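Local coordinates for protein Non-reducing end beta-L-arabinofuranosidase (Bacteroides thetaiotaomicron, PDB 5MQO) that probably hydrolyses glycosidic linkages in plant pectin as a family GH127 glycoside hydrolase, apparently acting as an aceric acidase, at residues A542-N547 against T559-N564; V515-N520 against F529-R534; Y472-T475 against G480-C483; N484-N489 against V573-D578; P536-K541 against V598-P603. All blocks are in the same frame, centred on the assembly; numbering follows the deposited sequence.

Overall arrangement
Following the chain from its N terminus, contact 3 comes first and closes the short beta hairpin 474-477/480-483. Contact 4 opens directly after it, at 484-489, and closes only at 573-578, spanning most of the beta sandwich. Within that long loop lie contact 2 and then contact 1, one after the other; each joins a strand of the five-stranded mixed sheet to one of the seven-stranded antiparallel sheet. Contact 5 opens at 536-541, between these two, and closes at 598-603, so it crosses contact 4 while also enclosing contact 1. Contacts 1 and 2 thus pack sheet on sheet, contact 3 pairs strands within one, contact 4 sets a loop against the other, and contact 5 reaches the C-terminal sheet.

Contact 1 of 5, residues A542-N547 against T559-N564; sequences AALTVN and TYAEVN
Leu544 and Val563 make the closest approach across this contact, with Leu544 CD1 lying 3.8 Å from Val563 CG2 as the two side chains slide past each other in opposite directions. The same methyl carries a second contact, since Leu544 CD1 is also 4.0 Å from Ala561 CB; one branch of the leucine therefore serves two residues of the facing strand. Val563 in turn divides its methyls between two partners. Its CG1 meets Val546 CG2 tip to tip at 4.1 Å, while CG2 is left to the leucine. This division follows from the first torsion of Val563 (chi1 -175°), which sets CG1 trans to the backbone N and CG2 trans to the carbonyl carbon. No hydrogen bond crosses between the segments, and the four residues that touch are all buried.

The axes of strands 542-546 and 559-564 approach to 9.9 Å, and their N-to-C directions differ by 17°. Such a separation is that of strands in two sheets packed face to face, here a beta sandwich: 542-546 belongs to the seven-stranded antiparallel sheet, 559-565 is an outermost strand of the five-stranded mixed one.

Each strand is positioned by its own sheet. Backbone bonds join Ala543 to Val576 and Thr545 to Glu574 on one side, and Ala561 to Phe533 on the other, while Leu544 also rests on Val573 and Leu575. Beyond the interface, the CB of Glu562 points away from strand 542-546, and its OE2 is hydrogen-bonded to Ser530 OG.

Contact 2 of 5, residues V515-N520 against F529-R534; sequences VRVTLN and FSLFFR
Val517 meets Leu531 and Phe533 in contacts that are entirely apolar. The tighter of the two is aliphatic against aromatic: Val517 CG2 lies 3.6 Å from Phe533 CE2, and 4.2 Å from Phe533 CZ. This methyl sits at the edge of the ring and in its plane, so the valine abuts the rim and is not laid over the pi face; the two side chains cross obliquely. The second contact is between aliphatic groups and is looser, with Val517 CG1 4.3 Å from Leu531 CD1. Because chi1 of Val517 is 178°, CG1 stands trans to the backbone N and CG2 trans to the carbonyl carbon, which directs one methyl to each partner.

These residues lie in the filling of a beta sandwich. Strand 514-521 is part of the seven-stranded antiparallel sheet and strand 529-535 part of the five-stranded mixed one, and the nearest pair across the segments, Val517 CA and Leu531 CA, is 9.4 Å apart.

Polar interactions stay outside the interface, for no hydrogen bond joins the two segments. Val517 is paired through its backbone with Val573 in its own sheet, and Phe533 also touches the Val573 side chain. Farther along strand 529-535, Arg534 forms salt bridges from NH2 to Glu406 OE1 and from NH1 to Glu409 OE1, anchoring the strand end to helix 402-416.

Contact 3 of 5, residues Y472-T475 against G480-C483; sequences YAYT and GIYC
Tyr474 presents the edge of its ring to strand 480-483. Near the ring plane lie Tyr482 O, 3.4 Å from Tyr474 CD1, and Cys483 SG, 3.7 Å from Tyr474 CE1. The sulfur is 79° off the ring normal, a sulfur-aromatic contact at the edge. Ile481 CG2 packs obliquely 4.1 Å from Tyr474 CD1. Tyr482 receives Thr475 O in the plane of its own ring, with Tyr482 CD1 3.6 Å from that oxygen; beyond the hairpin its ring stacks with Phe532 and meets Tyr560 edge-to-face.

The backbone is a tight antiparallel hairpin. Thr475 and Tyr482 form a hydrogen-bonded pair: Tyr482 N gives Thr475 O a bond of 2.9 Å, straight at 167°, while Thr475 N reaches Tyr482 O at 3.2 Å and is more bent. Tyr474 and Cys483 are the adjoining non-hydrogen-bonded pair. Thr475 OG1, held between the backbone N and the carbonyl carbon (chi1 50°), sits 3.4 Å from Tyr482 CB and is hydrogen-bonded to Asn484 ND2. On the other face, Tyr474 OH bonds to Asn489 OD1, so the ring is fixed at its far end too. Were the ring lost to an alanine here, Asn489 OD1 would probably be left without this hydroxyl and a gap would open beside Cys483 SG and Ile481 CG2.

The slightly positive ring edges thus face sulfur and carbonyl oxygen, which suggests a mild electrostatic gain on top of close packing.

Contact 4 of 5, residues N484-N489 against V573-D578; sequences NLYGAN and VELVMD
The Met-aromatic contact of Met577 with Tyr486 lies at one end of the beta sandwich, where the loop 484-489, leading from strand 480-483 to strand 489-494, meets the end of strand 572-577. Met577 SD is 4.8 Å from the centroid of the Tyr486 ring and 49° off its normal, an oblique approach. The thioether chain is bent at its third torsion (chi3 -73°), which turns the methyl back so that Met577 CE comes 3.8 Å from Tyr486 CD2. Sulfur and methyl therefore both bear on the CD2-CE2 side of the ring, SD being 3.9 Å from Tyr486 CE2.

Leu575 takes the phenolic end. Its CD2 is 3.6 Å from Tyr486 CZ and 3.4 Å from Tyr486 OH, and the two side chains cross at about a right angle. The hydroxyl is not left to this apolar neighbour, because Tyr486 OH is hydrogen-bonded to the backbone oxygen of Arg534, which satisfies a buried polar atom and pins the ring's far end. No hydrogen bond passes between the segments themselves. Within the first segment, Asn489 ND2, at the start of strand 489-494, gives Gly487 O a weak bond of 2.7 Å, bent to 117°.

Around the ring, Tyr509 packs edge-to-face and Phe533 of strand 529-535 touches it, so Tyr486 bridges the two sheets at their margin. Met577 also leans on Pro536 and Leu575 on Leu544 of strand 542-546, while the neighbouring Leu485 meets Glu409 and Leu412 of helix 402-416.

Contact 5 of 5, residues P536-K541 against V598-P603; sequences PEWCGK and VVKRGP
Trp538 is turned onto Gly602 by its first torsion: CG lies between the backbone N and the carbonyl carbon (chi1 56°), which swings the indole out over the 602-603 peptide. Gly602 CA then sits 3.4 Å from the centroid of the Trp538 six-membered ring and only 2° off its normal, a CH-pi contact centred on the face. On the same face, Pro603 N is 3.5 Å above the indole plane and offset toward the rim. Pro603 CD adds an apolar contact with Trp538 CZ2 at 3.8 Å. The opposite face is backed from within the segment, where Pro536 CB stands 3.2 Å above the plane near the rim. The indole is thereby sandwiched, and its rotation is probably restricted.

Glycine fits the facing position for two reasons: its phi is 59°, and a CB there would clash with Pro603 CD. The tryptophan's own backbone belongs to a type I beta turn from Pro536 to Cys539, closed by Cys539 N to Pro536 O at 2.9 Å. Without the indole, as with a serine in place of Trp538, Gly602 and Pro603 are likely to lose their cover, leaving a gap between the turn and the strand end. This turn lies in the middle domain and strand 596-601 in the C-terminal one, and helix 402-416 touches Trp538 and Pro603 through Glu409.

With no hydrogen bond between the segments, the join probably rests on dispersion, with a contribution from the Gly602 C-H against the indole face. Lys600 NZ lies obliquely 4.5 Å from Trp538 CD1, where its charge probably has little effect on the ring.

Contact 1 of 5, residues A542-N547 against T559-N564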
# COMPACT_ATOMS: atom_id res chain seq x y z
N ALA A 542 -21.68 -7.99 11.42
CA ALA A 542 -20.65 -8.90 11.86
C ALA A 542 -20.91 -9.42 13.27
O ALA A 542 -21.51 -8.72 14.09
CB ALA A 542 -19.30 -8.21 11.79
N ALA A 543 -20.46 -10.65 13.52
CA ALA A 543 -20.69 -11.30 14.81
C ALA A 543 -19.42 -11.97 15.30
O ALA A 543 -18.59 -12.44 14.49
CB ALA A 543 -21.82 -12.33 14.71
N LEU A 544 -19.29 -11.98 16.63
CA LEU A 544 -18.24 -12.70 17.35
C LEU A 544 -18.74 -13.91 18.17
O LEU A 544 -19.88 -13.94 18.64
CB LEU A 544 -17.53 -11.75 18.30
CG LEU A 544 -16.63 -10.70 17.64
CD1 LEU A 544 -16.28 -9.64 18.67
CD2 LEU A 544 -15.36 -11.32 17.07
N THR A 545 -17.86 -14.90 18.33
CA THR A 545 -18.06 -15.98 19.30
C THR A 545 -16.75 -16.23 20.05
O THR A 545 -15.67 -15.92 19.52
CB THR A 545 -18.58 -17.28 18.64
OG1 THR A 545 -17.55 -17.85 17.82
CG2 THR A 545 -19.84 -17.01 17.81
N VAL A 546 -16.84 -16.71 21.28
CA VAL A 546 -15.65 -17.17 22.03
C VAL A 546 -15.86 -18.59 22.56
O VAL A 546 -16.70 -18.84 23.44
CB VAL A 546 -15.24 -16.25 23.19
CG1 VAL A 546 -13.83 -16.61 23.65
CG2 VAL A 546 -15.29 -14.80 22.77
N ASN A 547 -15.06 -19.51 22.02
CA ASN A 547 -15.25 -20.94 22.16
C ASN A 547 -16.68 -21.39 21.79
O ASN A 547 -17.24 -22.27 22.44
CB ASN A 547 -14.85 -21.40 23.57
CG ASN A 547 -13.36 -21.23 23.86
OD1 ASN A 547 -12.52 -21.76 23.13
ND2 ASN A 547 -13.04 -20.52 24.95
N THR A 559 -14.26 0.43 13.03
CA THR A 559 -13.82 0.56 14.43
C THR A 559 -13.39 -0.81 14.93
O THR A 559 -13.76 -1.81 14.31
CB THR A 559 -14.98 1.00 15.32
OG1 THR A 559 -16.04 0.04 15.20
CG2 THR A 559 -15.51 2.40 14.91
N TYR A 560 -12.66 -0.87 16.04
CA TYR A 560 -12.27 -2.18 16.62
C TYR A 560 -13.30 -2.76 17.57
O TYR A 560 -13.74 -2.05 18.50
CB TYR A 560 -10.96 -2.10 17.41
CG TYR A 560 -9.76 -1.85 16.56
CD1 TYR A 560 -9.24 -2.85 15.73
CD2 TYR A 560 -9.14 -0.60 16.55
CE1 TYR A 560 -8.15 -2.61 14.92
CE2 TYR A 560 -8.04 -0.36 15.75
CZ TYR A 560 -7.55 -1.37 14.95
OH TYR A 560 -6.45 -1.12 14.18
N ALA A 561 -13.66 -4.03 17.35
CA ALA A 561 -14.42 -4.81 18.35
C ALA A 561 -13.42 -5.36 19.36
O ALA A 561 -12.51 -6.10 18.98
CB ALA A 561 -15.21 -5.93 17.69
N GLU A 562 -13.58 -4.97 20.62
CA GLU A 562 -12.69 -5.39 21.71
C GLU A 562 -13.25 -6.65 22.38
O GLU A 562 -14.47 -6.79 22.52
CB GLU A 562 -12.55 -4.27 22.75
CG GLU A 562 -11.53 -4.55 23.84
CD GLU A 562 -11.43 -3.45 24.88
OE1 GLU A 562 -12.24 -2.50 24.84
OE2 GLU A 562 -10.53 -3.54 25.74
N VAL A 563 -12.37 -7.56 22.79
CA VAL A 563 -12.77 -8.75 23.56
C VAL A 563 -11.81 -8.87 24.74
O VAL A 563 -10.74 -9.44 24.58
CB VAL A 563 -12.77 -10.04 22.68
CG1 VAL A 563 -13.29 -11.24 23.46
CG2 VAL A 563 -13.64 -9.85 21.45
N ASN A 564 -12.18 -8.31 25.89
CA ASN A 564 -11.31 -8.35 27.07
C ASN A 564 -11.63 -9.56 27.93
O ASN A 564 -12.78 -9.77 28.31
CB ASN A 564 -11.41 -7.08 27.90
CG ASN A 564 -10.32 -7.01 28.97
OD1 ASN A 564 -9.11 -7.00 28.68
ND2 ASN A 564 -10.75 -6.97 30.23

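Contact 2 of 5, residues V515-N520 against F529-R534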
# COMPACT_ATOMS: atom_id res chain seq x y z
N VAL A 515 -13.32 -15.58 10.18
CA VAL A 515 -11.99 -15.65 10.81
C VAL A 515 -12.03 -16.37 12.15
O VAL A 515 -12.94 -16.20 12.95
CB VAL A 515 -11.37 -14.24 10.97
CG1 VAL A 515 -9.93 -14.30 11.46
CG2 VAL A 515 -11.42 -13.51 9.63
N ARG A 516 -11.04 -17.21 12.37
CA ARG A 516 -10.89 -17.89 13.62
C ARG A 516 -9.49 -17.62 14.12
O ARG A 516 -8.52 -17.90 13.41
CB ARG A 516 -11.09 -19.39 13.45
CG ARG A 516 -10.91 -20.19 14.73
CD ARG A 516 -11.06 -21.66 14.44
NE ARG A 516 -12.41 -21.97 13.97
CZ ARG A 516 -12.82 -23.18 13.59
NH1 ARG A 516 -12.00 -24.23 13.63
NH2 ARG A 516 -14.07 -23.32 13.19
N VAL A 517 -9.44 -17.10 15.36
CA VAL A 517 -8.20 -16.90 16.09
C VAL A 517 -8.16 -17.93 17.21
O VAL A 517 -9.06 -18.02 18.05
CB VAL A 517 -8.07 -15.44 16.60
CG1 VAL A 517 -6.79 -15.24 17.41
CG2 VAL A 517 -8.06 -14.50 15.40
N THR A 518 -7.11 -18.74 17.19
CA THR A 518 -6.92 -19.79 18.16
C THR A 518 -5.67 -19.44 18.94
O THR A 518 -4.64 -19.17 18.33
CB THR A 518 -6.73 -21.14 17.46
OG1 THR A 518 -7.78 -21.35 16.49
CG2 THR A 518 -6.70 -22.27 18.47
N LEU A 519 -5.76 -19.46 20.28
CA LEU A 519 -4.62 -19.19 21.17
C LEU A 519 -3.83 -20.41 21.57
O LEU A 519 -4.30 -21.16 22.41
CB LEU A 519 -5.14 -18.56 22.45
CG LEU A 519 -5.67 -17.16 22.22
CD1 LEU A 519 -6.65 -16.83 23.32
CD2 LEU A 519 -4.53 -16.13 22.17
N ASN A 520 -2.62 -20.60 21.01
CA ASN A 520 -1.78 -21.76 21.36
C ASN A 520 -1.11 -21.57 22.69
O ASN A 520 -1.33 -22.35 23.57
CB ASN A 520 -0.69 -22.04 20.34
CG ASN A 520 -1.23 -22.46 19.00
OD1 ASN A 520 -0.51 -22.37 18.00
ND2 ASN A 520 -2.49 -22.90 18.94
N PHE A 529 -6.35 -9.34 29.18
CA PHE A 529 -5.89 -8.44 28.11
C PHE A 529 -6.81 -8.67 26.93
O PHE A 529 -7.47 -9.72 26.84
CB PHE A 529 -4.43 -8.70 27.75
CG PHE A 529 -4.17 -10.06 27.16
CD1 PHE A 529 -3.97 -11.16 27.98
CD2 PHE A 529 -4.12 -10.23 25.79
CE1 PHE A 529 -3.74 -12.42 27.43
CE2 PHE A 529 -3.90 -11.49 25.24
CZ PHE A 529 -3.70 -12.59 26.06
N SER A 530 -6.84 -7.70 26.01
CA SER A 530 -7.84 -7.70 24.92
C SER A 530 -7.35 -8.33 23.60
O SER A 530 -6.15 -8.41 23.32
CB SER A 530 -8.33 -6.28 24.67
OG SER A 530 -9.18 -5.82 25.71
N LEU A 531 -8.31 -8.79 22.82
CA LEU A 531 -8.07 -9.09 21.40
C LEU A 531 -9.03 -8.23 20.61
O LEU A 531 -10.24 -8.40 20.71
CB LEU A 531 -8.33 -10.56 21.07
CG LEU A 531 -7.28 -11.58 21.51
CD1 LEU A 531 -7.61 -12.97 20.97
CD2 LEU A 531 -5.87 -11.19 21.09
N PHE A 532 -8.48 -7.32 19.82
CA PHE A 532 -9.31 -6.38 19.06
C PHE A 532 -9.43 -6.90 17.64
O PHE A 532 -8.43 -7.34 17.07
CB PHE A 532 -8.66 -5.02 19.01
CG PHE A 532 -8.45 -4.39 20.35
CD1 PHE A 532 -7.35 -4.73 21.12
CD2 PHE A 532 -9.31 -3.41 20.82
CE1 PHE A 532 -7.12 -4.13 22.35
CE2 PHE A 532 -9.09 -2.79 22.05
CZ PHE A 532 -7.99 -3.16 22.82
N PHE A 533 -10.63 -6.83 17.08
CA PHE A 533 -10.88 -7.21 15.67
C PHE A 533 -11.43 -6.05 14.90
O PHE A 533 -12.50 -5.51 15.22
CB PHE A 533 -11.87 -8.39 15.59
CG PHE A 533 -11.37 -9.61 16.29
CD1 PHE A 533 -11.47 -9.71 17.68
CD2 PHE A 533 -10.73 -10.61 15.57
CE1 PHE A 533 -10.97 -10.81 18.33
CE2 PHE A 533 -10.23 -11.70 16.22
CZ PHE A 533 -10.35 -11.81 17.60
N ARG A 534 -10.71 -5.64 13.86
CA ARG A 534 -11.19 -4.55 13.03
C ARG A 534 -12.49 -5.00 12.35
O ARG A 534 -12.57 -6.11 11.86
CB ARG A 534 -10.13 -4.12 12.01
CG ARG A 534 -10.53 -2.93 11.16
CD ARG A 534 -9.37 -2.43 10.34
NE ARG A 534 -9.11 -3.38 9.28
CZ ARG A 534 -9.76 -3.42 8.12
NH1 ARG A 534 -9.43 -4.35 7.21
NH2 ARG A 534 -10.73 -2.54 7.84

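Contact 3 of 5, residues Y472-T475 against G480-C483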
# COMPACT_ATOMS: atom_id res chain seq x y z
N TYR A 472 2.04 -6.17 8.30
CA TYR A 472 0.85 -5.33 8.46
C TYR A 472 -0.40 -6.05 9.08
O TYR A 472 -1.48 -5.44 9.23
CB TYR A 472 0.51 -4.72 7.06
CG TYR A 472 1.64 -3.83 6.55
CD1 TYR A 472 1.70 -2.50 6.92
CD2 TYR A 472 2.69 -4.35 5.77
CE1 TYR A 472 2.75 -1.70 6.54
CE2 TYR A 472 3.75 -3.54 5.37
CZ TYR A 472 3.78 -2.21 5.75
OH TYR A 472 4.79 -1.36 5.35
N ALA A 473 -0.26 -7.31 9.48
CA ALA A 473 -1.43 -8.10 9.89
C ALA A 473 -1.92 -7.69 11.26
O ALA A 473 -3.11 -7.61 11.45
CB ALA A 473 -1.14 -9.58 9.87
N TYR A 474 -1.00 -7.39 12.19
CA TYR A 474 -1.36 -7.03 13.56
C TYR A 474 -0.62 -5.78 14.04
O TYR A 474 0.42 -5.41 13.49
CB TYR A 474 -1.01 -8.17 14.55
CG TYR A 474 -1.58 -9.55 14.28
CD1 TYR A 474 -2.85 -9.94 14.77
CD2 TYR A 474 -0.84 -10.52 13.58
CE1 TYR A 474 -3.37 -11.22 14.53
CE2 TYR A 474 -1.35 -11.79 13.35
CZ TYR A 474 -2.62 -12.13 13.82
OH TYR A 474 -3.11 -13.38 13.58
N THR A 475 -1.14 -5.13 15.07
CA THR A 475 -0.32 -4.24 15.89
C THR A 475 -0.52 -4.57 17.35
O THR A 475 -1.46 -5.28 17.71
CB THR A 475 -0.71 -2.78 15.68
OG1 THR A 475 -2.13 -2.67 15.84
CG2 THR A 475 -0.29 -2.26 14.28
N GLY A 480 -3.43 -4.77 24.65
CA GLY A 480 -3.56 -6.07 23.98
C GLY A 480 -3.10 -6.09 22.52
O GLY A 480 -2.17 -5.38 22.15
N ILE A 481 -3.77 -6.92 21.70
CA ILE A 481 -3.40 -7.22 20.31
C ILE A 481 -4.53 -6.92 19.31
O ILE A 481 -5.68 -7.32 19.50
CB ILE A 481 -3.06 -8.71 20.19
CG1 ILE A 481 -1.89 -9.02 21.14
CG2 ILE A 481 -2.77 -9.12 18.74
CD1 ILE A 481 -1.54 -10.48 21.25
N TYR A 482 -4.16 -6.26 18.20
CA TYR A 482 -5.13 -5.82 17.19
C TYR A 482 -5.02 -6.63 15.91
O TYR A 482 -3.93 -6.74 15.34
CB TYR A 482 -4.88 -4.35 16.88
CG TYR A 482 -5.10 -3.45 18.06
CD1 TYR A 482 -4.14 -3.37 19.09
CD2 TYR A 482 -6.24 -2.67 18.18
CE1 TYR A 482 -4.32 -2.53 20.18
CE2 TYR A 482 -6.44 -1.83 19.27
CZ TYR A 482 -5.48 -1.77 20.27
OH TYR A 482 -5.67 -0.95 21.35
N CYS A 483 -6.14 -7.20 15.46
CA CYS A 483 -6.16 -7.85 14.15
C CYS A 483 -6.55 -6.82 13.08
O CYS A 483 -7.72 -6.41 12.99
CB CYS A 483 -7.11 -9.06 14.13
SG CYS A 483 -6.82 -10.23 15.48

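Contact 4 of 5, residues N484-N489 against V573-D578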
# COMPACT_ATOMS: atom_id res chain seq x y z
N ASN A 484 -5.57 -6.43 12.28
CA ASN A 484 -5.74 -5.44 11.25
C ASN A 484 -5.95 -6.00 9.84
O ASN A 484 -6.89 -5.60 9.17
CB ASN A 484 -4.54 -4.50 11.29
CG ASN A 484 -4.56 -3.63 12.52
OD1 ASN A 484 -5.53 -2.95 12.76
ND2 ASN A 484 -3.50 -3.67 13.31
N LEU A 485 -5.08 -6.89 9.37
CA LEU A 485 -5.28 -7.49 8.04
C LEU A 485 -5.47 -8.96 8.18
O LEU A 485 -4.51 -9.66 8.47
CB LEU A 485 -4.12 -7.26 7.08
CG LEU A 485 -3.71 -5.83 6.68
CD1 LEU A 485 -3.00 -5.87 5.33
CD2 LEU A 485 -4.86 -4.84 6.68
N TYR A 486 -6.71 -9.41 7.92
CA TYR A 486 -7.09 -10.81 7.99
C TYR A 486 -6.43 -11.64 6.88
O TYR A 486 -6.26 -11.18 5.75
CB TYR A 486 -8.63 -10.98 7.98
CG TYR A 486 -9.32 -10.21 9.11
CD1 TYR A 486 -9.03 -10.51 10.44
CD2 TYR A 486 -10.23 -9.19 8.85
CE1 TYR A 486 -9.60 -9.80 11.49
CE2 TYR A 486 -10.81 -8.48 9.91
CZ TYR A 486 -10.48 -8.79 11.22
OH TYR A 486 -11.01 -8.12 12.30
N GLY A 487 -6.09 -12.87 7.23
CA GLY A 487 -5.38 -13.81 6.35
C GLY A 487 -4.80 -14.93 7.21
O GLY A 487 -4.41 -14.70 8.37
N ALA A 488 -4.73 -16.13 6.66
CA ALA A 488 -4.29 -17.28 7.41
C ALA A 488 -2.84 -17.06 7.80
O ALA A 488 -2.02 -16.76 6.94
CB ALA A 488 -4.42 -18.53 6.58
N ASN A 489 -2.54 -17.21 9.10
CA ASN A 489 -1.22 -16.93 9.63
C ASN A 489 -0.96 -17.52 11.03
O ASN A 489 -1.90 -17.83 11.76
CB ASN A 489 -1.00 -15.40 9.69
CG ASN A 489 -1.84 -14.72 10.77
OD1 ASN A 489 -1.67 -14.96 11.98
ND2 ASN A 489 -2.72 -13.84 10.35
N VAL A 573 -11.48 -17.50 19.31
CA VAL A 573 -12.38 -16.43 18.88
C VAL A 573 -12.69 -16.60 17.39
O VAL A 573 -11.82 -17.01 16.60
CB VAL A 573 -11.76 -15.04 19.08
CG1 VAL A 573 -12.83 -13.96 18.95
CG2 VAL A 573 -11.08 -14.93 20.43
N GLU A 574 -13.92 -16.26 17.01
CA GLU A 574 -14.39 -16.44 15.65
C GLU A 574 -15.24 -15.25 15.18
O GLU A 574 -16.37 -15.05 15.63
CB GLU A 574 -15.16 -17.76 15.53
CG GLU A 574 -15.24 -18.29 14.11
CD GLU A 574 -15.84 -19.68 14.03
OE1 GLU A 574 -15.13 -20.66 14.38
OE2 GLU A 574 -17.02 -19.78 13.63
N LEU A 575 -14.66 -14.46 14.28
CA LEU A 575 -15.34 -13.33 13.66
C LEU A 575 -16.05 -13.86 12.45
O LEU A 575 -15.43 -14.54 11.64
CB LEU A 575 -14.30 -12.32 13.23
CG LEU A 575 -14.80 -11.05 12.56
CD1 LEU A 575 -15.71 -10.23 13.47
CD2 LEU A 575 -13.62 -10.21 12.09
N VAL A 576 -17.35 -13.59 12.35
CA VAL A 576 -18.10 -13.84 11.10
C VAL A 576 -18.54 -12.50 10.53
O VAL A 576 -19.40 -11.86 11.09
CB VAL A 576 -19.35 -14.73 11.32
CG1 VAL A 576 -20.07 -15.00 10.00
CG2 VAL A 576 -18.97 -16.03 11.99
N MET A 577 -17.92 -12.10 9.42
CA MET A 577 -18.29 -10.87 8.69
C MET A 577 -19.16 -11.28 7.52
O MET A 577 -18.79 -12.18 6.80
CB MET A 577 -17.05 -10.13 8.15
CG MET A 577 -16.15 -9.51 9.22
SD MET A 577 -14.44 -9.10 8.75
CE MET A 577 -13.70 -10.72 8.67
N ASP A 578 -20.31 -10.65 7.35
CA ASP A 578 -21.06 -10.83 6.11
C ASP A 578 -20.27 -10.18 5.02
O ASP A 578 -19.77 -9.08 5.18
CB ASP A 578 -22.42 -10.15 6.16
CG ASP A 578 -23.47 -10.97 6.87
OD1 ASP A 578 -23.13 -12.00 7.54
OD2 ASP A 578 -24.65 -10.57 6.74

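Contact 5 of 5, residues P536-K541 against V598-P603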
# COMPACT_ATOMS: atom_id res chain seq x y z
N PRO A 536 -14.27 -4.00 9.09
CA PRO A 536 -14.16 -3.22 7.84
C PRO A 536 -15.28 -2.23 7.56
O PRO A 536 -16.43 -2.48 7.91
CB PRO A 536 -14.10 -4.29 6.75
CG PRO A 536 -13.43 -5.43 7.42
CD PRO A 536 -13.85 -5.40 8.87
N GLU A 537 -14.91 -1.11 6.94
CA GLU A 537 -15.82 -0.04 6.55
C GLU A 537 -16.87 -0.60 5.63
O GLU A 537 -18.04 -0.28 5.76
CB GLU A 537 -15.06 1.11 5.86
CG GLU A 537 -15.89 2.39 5.73
CD GLU A 537 -15.22 3.51 4.94
OE1 GLU A 537 -14.17 3.29 4.32
OE2 GLU A 537 -15.76 4.63 4.94
N TRP A 538 -16.46 -1.49 4.74
CA TRP A 538 -17.42 -2.21 3.88
C TRP A 538 -18.42 -3.15 4.57
O TRP A 538 -19.38 -3.56 3.92
CB TRP A 538 -16.69 -2.96 2.75
CG TRP A 538 -15.64 -3.91 3.17
CD1 TRP A 538 -14.31 -3.67 3.17
CD2 TRP A 538 -15.81 -5.26 3.61
NE1 TRP A 538 -13.63 -4.79 3.59
CE2 TRP A 538 -14.53 -5.78 3.88
CE3 TRP A 538 -16.93 -6.09 3.82
CZ2 TRP A 538 -14.31 -7.10 4.35
CZ3 TRP A 538 -16.72 -7.40 4.29
CH2 TRP A 538 -15.42 -7.89 4.55
N CYS A 539 -18.22 -3.51 5.84
CA CYS A 539 -19.00 -4.57 6.50
C CYS A 539 -20.22 -4.09 7.32
O CYS A 539 -20.06 -3.45 8.39
CB CYS A 539 -18.10 -5.40 7.43
SG CYS A 539 -18.97 -6.76 8.26
N GLY A 540 -21.41 -4.47 6.83
CA GLY A 540 -22.68 -4.07 7.43
C GLY A 540 -23.20 -4.91 8.60
O GLY A 540 -23.97 -4.39 9.44
N LYS A 541 -22.84 -6.19 8.63
CA LYS A 541 -23.16 -7.07 9.77
C LYS A 541 -21.93 -7.84 10.13
O LYS A 541 -21.22 -8.32 9.26
CB LYS A 541 -24.31 -8.06 9.43
CG LYS A 541 -25.69 -7.40 9.38
CD LYS A 541 -26.57 -7.79 8.18
CE LYS A 541 -27.33 -6.58 7.61
NZ LYS A 541 -28.58 -6.97 6.89
N VAL A 598 -19.22 0.61 -9.54
CA VAL A 598 -18.09 -0.28 -9.31
C VAL A 598 -18.55 -1.39 -8.35
O VAL A 598 -19.32 -1.12 -7.40
CB VAL A 598 -16.88 0.45 -8.69
CG1 VAL A 598 -17.24 1.14 -7.37
CG2 VAL A 598 -15.72 -0.52 -8.46
N VAL A 599 -18.06 -2.61 -8.58
CA VAL A 599 -18.45 -3.77 -7.80
C VAL A 599 -17.35 -4.16 -6.83
O VAL A 599 -16.27 -4.53 -7.24
CB VAL A 599 -18.70 -5.00 -8.71
CG1 VAL A 599 -19.14 -6.19 -7.88
CG2 VAL A 599 -19.71 -4.69 -9.81
N LYS A 600 -17.65 -4.12 -5.54
CA LYS A 600 -16.77 -4.71 -4.51
C LYS A 600 -17.40 -6.00 -3.97
O LYS A 600 -18.61 -6.22 -4.08
CB LYS A 600 -16.54 -3.73 -3.36
CG LYS A 600 -15.70 -2.50 -3.72
CD LYS A 600 -15.24 -1.62 -2.52
CE LYS A 600 -14.08 -2.26 -1.78
NZ LYS A 600 -13.57 -1.45 -0.65
N ARG A 601 -16.55 -6.85 -3.40
CA ARG A 601 -16.97 -7.92 -2.51
C ARG A 601 -15.94 -7.98 -1.41
O ARG A 601 -14.74 -8.23 -1.67
CB ARG A 601 -17.08 -9.27 -3.23
CG ARG A 601 -17.41 -10.43 -2.31
CD ARG A 601 -18.06 -11.62 -3.01
NE ARG A 601 -18.47 -12.57 -1.96
CZ ARG A 601 -17.73 -13.58 -1.47
NH1 ARG A 601 -16.52 -13.89 -1.96
NH2 ARG A 601 -18.24 -14.30 -0.48
N GLY A 602 -16.38 -7.73 -0.18
CA GLY A 602 -15.43 -7.58 0.88
C GLY A 602 -14.50 -6.44 0.51
O GLY A 602 -15.00 -5.35 0.11
N PRO A 603 -13.16 -6.66 0.60
CA PRO A 603 -12.13 -5.65 0.34
C PRO A 603 -11.65 -5.55 -1.09
O PRO A 603 -10.85 -4.64 -1.40
CB PRO A 603 -10.97 -6.11 1.23
CG PRO A 603 -11.06 -7.60 1.19
CD PRO A 603 -12.54 -7.94 1.06